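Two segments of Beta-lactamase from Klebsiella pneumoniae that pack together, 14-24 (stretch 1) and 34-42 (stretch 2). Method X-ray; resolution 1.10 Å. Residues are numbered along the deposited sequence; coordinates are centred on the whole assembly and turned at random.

Stretch 1, residues 14-24: KIKDTVDDLIQ
Stretch 2 (34-42) GMSVAVTVN

A helical segment, 14-24, part of a longer helix, lies across one face of a strand, 34-41, and the two run roughly antiparallel: their N-to-C directions differ by 147° and their axes approach to 10.7 Å. Helix and strand periodicity set the register. Ile15, Val19 and Ile23 recur every fourth residue, at phi/psi near -70/-45, while Met35, Val37, Val39 and Val41 alternate along an extended backbone, -123/127 at Val37 and -127/137 at Val39, opening to -143/156 at Met35 and -162/144 at Val41. CA atoms pair Ile15 with Val39 at 8.7 Å, Val19 with Val37 at 8.0 Å, and Ile23 with Met35 at 8.3 Å.

The contact between the stretches is apolar, with no hydrogen bond across it, and buries 278 Å² in total. Ile23, with chi1 and chi2 both m, covers two strand residues with one methyl: its CD1 lies 3.7 Å from CG2 of Val37 and 4.0 Å from CE of Met35, whose chain folds m, t, p. Val19 (t) places CG1 3.9 Å from CG1 of Val37 (t), and its CG2 reaches CG2 of Val39 (t) more loosely, at 4.5 Å. Ile15 (m, t) extends past its CA partner, bringing CD1 to 3.9 Å from CG1 of Val41, which adopts p rather than the t of the other two strand valines.

The polar interactions described here lie within the helix. Backbone bonds from i+4 to i hold the helix, for example Val19 N to Ile15 O at 2.9 Å and Ile23 N to Val19 O at 2.8 Å; Leu22 N to Thr18 O, at 3.3 Å, is weak. Clear of the strand, Lys16 (t, t, t, m) donates from NZ to OD2 of Asp20 (m) at 2.7 Å, a salt bridge spanning one helical turn. On the strand, the CA-to-CB bonds of Ser36, Ala38 and Thr40 point away from the helix, so these residues lie on the other side of the strand from the apolar row.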

# COMPACT_ATOMS: atom_id res chain seq x y z
N LYS A 14 -13.90 21.90 11.90
CA LYS A 14 -12.69 22.49 11.34
C LYS A 14 -12.01 21.52 10.38
O LYS A 14 -11.55 21.93 9.31
CB LYS A 14 -11.74 22.90 12.47
CG LYS A 14 -12.30 24.00 13.35
CD LYS A 14 -11.42 24.28 14.56
CE LYS A 14 -12.03 25.38 15.43
NZ LYS A 14 -11.23 25.64 16.67
N ILE A 15 -11.93 20.24 10.75
CA ILE A 15 -11.30 19.25 9.88
C ILE A 15 -12.09 19.11 8.59
O ILE A 15 -11.52 19.08 7.49
CB ILE A 15 -11.14 17.92 10.63
CG1 ILE A 15 -10.17 18.10 11.80
CG2 ILE A 15 -10.65 16.84 9.69
CD1 ILE A 15 -10.11 16.91 12.75
N LYS A 16 -13.42 19.03 8.69
CA LYS A 16 -14.23 18.92 7.48
C LYS A 16 -14.01 20.11 6.56
O LYS A 16 -13.90 19.94 5.34
CB LYS A 16 -15.71 18.79 7.84
CG LYS A 16 -16.61 18.64 6.62
CD LYS A 16 -18.05 18.37 7.01
CE LYS A 16 -18.89 18.03 5.80
NZ LYS A 16 -18.99 19.17 4.84
N ASP A 17 -13.93 21.32 7.12
CA ASP A 17 -13.67 22.50 6.29
C ASP A 17 -12.33 22.39 5.59
O ASP A 17 -12.21 22.68 4.39
CB ASP A 17 -13.70 23.77 7.15
CG ASP A 17 -15.09 24.11 7.66
OD1 ASP A 17 -16.08 23.58 7.13
OD2 ASP A 17 -15.17 24.94 8.59
N THR A 18 -11.29 21.99 6.33
CA THR A 18 -9.97 21.84 5.72
C THR A 18 -10.01 20.83 4.58
O THR A 18 -9.46 21.07 3.50
CB THR A 18 -8.96 21.40 6.78
OG1 THR A 18 -8.86 22.42 7.77
CG2 THR A 18 -7.59 21.16 6.15
N VAL A 19 -10.65 19.69 4.82
CA VAL A 19 -10.67 18.63 3.81
C VAL A 19 -11.52 19.04 2.61
O VAL A 19 -11.07 18.96 1.46
CB VAL A 19 -11.14 17.30 4.43
CG1 VAL A 19 -11.22 16.20 3.37
CG2 VAL A 19 -10.21 16.87 5.56
N ASP A 20 -12.74 19.53 2.86
CA ASP A 20 -13.61 19.98 1.78
C ASP A 20 -12.91 21.00 0.89
O ASP A 20 -12.99 20.95 -0.34
CB ASP A 20 -14.87 20.66 2.35
CG ASP A 20 -15.89 19.69 2.92
OD1 ASP A 20 -15.74 18.46 2.79
OD2 ASP A 20 -16.88 20.20 3.49
N ASP A 21 -12.23 21.97 1.52
CA ASP A 21 -11.61 23.07 0.78
C ASP A 21 -10.48 22.61 -0.12
O ASP A 21 -10.16 23.31 -1.08
CB ASP A 21 -11.11 24.15 1.74
CG ASP A 21 -12.24 24.97 2.35
OD1 ASP A 21 -13.41 24.76 1.99
OD2 ASP A 21 -11.94 25.82 3.22
N LEU A 22 -9.85 21.48 0.20
CA LEU A 22 -8.82 20.91 -0.67
C LEU A 22 -9.38 19.91 -1.67
O LEU A 22 -8.95 19.87 -2.82
CB LEU A 22 -7.73 20.24 0.17
CG LEU A 22 -6.91 21.23 1.00
CD1 LEU A 22 -6.13 20.51 2.09
CD2 LEU A 22 -5.96 22.01 0.11
N ILE A 23 -10.34 19.08 -1.24
CA ILE A 23 -10.82 17.99 -2.08
C ILE A 23 -11.73 18.49 -3.19
O ILE A 23 -11.67 18.00 -4.32
CB ILE A 23 -11.49 16.91 -1.22
CG1 ILE A 23 -10.45 16.24 -0.32
CG2 ILE A 23 -12.21 15.88 -2.09
CD1 ILE A 23 -9.36 15.47 -1.07
N GLN A 24 -12.61 19.45 -2.90
CA GLN A 24 -13.52 19.91 -3.96
C GLN A 24 -12.78 20.51 -5.14
O GLN A 24 -13.06 20.11 -6.29
CB GLN A 24 -14.62 20.81 -3.39
CG GLN A 24 -15.59 20.05 -2.51
CD GLN A 24 -16.71 20.92 -2.02
OE1 GLN A 24 -16.52 22.12 -1.79
NE2 GLN A 24 -17.89 20.34 -1.87
N GLY A 34 -15.34 10.61 -8.00
CA GLY A 34 -15.69 10.31 -6.62
C GLY A 34 -14.46 10.11 -5.76
O GLY A 34 -13.43 9.60 -6.22
N MET A 35 -14.57 10.52 -4.50
CA MET A 35 -13.50 10.30 -3.54
C MET A 35 -14.08 9.98 -2.17
O MET A 35 -15.21 10.36 -1.85
CB MET A 35 -12.58 11.52 -3.37
CG MET A 35 -11.74 11.81 -4.59
SD MET A 35 -10.43 13.03 -4.35
CE MET A 35 -9.31 12.17 -3.25
N SER A 36 -13.28 9.30 -1.37
CA SER A 36 -13.51 9.24 0.06
C SER A 36 -12.19 9.54 0.76
O SER A 36 -11.14 9.03 0.36
CB SER A 36 -14.07 7.89 0.51
OG SER A 36 -14.33 7.91 1.90
N VAL A 37 -12.26 10.39 1.78
CA VAL A 37 -11.10 10.75 2.58
C VAL A 37 -11.42 10.40 4.02
O VAL A 37 -12.45 10.84 4.55
CB VAL A 37 -10.77 12.24 2.43
CG1 VAL A 37 -9.59 12.61 3.32
CG2 VAL A 37 -10.50 12.58 0.98
N ALA A 38 -10.54 9.63 4.65
CA ALA A 38 -10.70 9.23 6.04
C ALA A 38 -9.51 9.77 6.81
O ALA A 38 -8.36 9.61 6.38
CB ALA A 38 -10.75 7.71 6.15
N VAL A 39 -9.80 10.41 7.95
CA VAL A 39 -8.78 11.00 8.81
C VAL A 39 -8.96 10.47 10.22
O VAL A 39 -10.09 10.37 10.72
CB VAL A 39 -8.90 12.55 8.82
CG1 VAL A 39 -7.94 13.18 9.81
CG2 VAL A 39 -8.68 13.11 7.42
N THR A 40 -7.86 10.13 10.88
CA THR A 40 -7.87 9.86 12.31
C THR A 40 -6.92 10.82 13.03
O THR A 40 -5.82 11.09 12.56
CB THR A 40 -7.52 8.39 12.63
OG1 THR A 40 -7.71 8.15 14.03
CG2 THR A 40 -6.08 8.04 12.26
N VAL A 41 -7.39 11.35 14.15
CA VAL A 41 -6.57 12.17 15.04
C VAL A 41 -7.26 12.21 16.40
O VAL A 41 -8.49 12.22 16.47
CB VAL A 41 -6.31 13.58 14.47
CG1 VAL A 41 -7.62 14.31 14.20
CG2 VAL A 41 -5.43 14.39 15.41
N ASN A 42 -6.46 12.21 17.47
CA ASN A 42 -6.99 12.27 18.83
C ASN A 42 -7.91 11.09 19.13
O ASN A 42 -8.84 11.20 19.94
CB ASN A 42 -7.67 13.61 19.13
CG ASN A 42 -7.86 13.86 20.61
OD1 ASN A 42 -7.04 13.46 21.44
ND2 ASN A 42 -8.96 14.54 20.95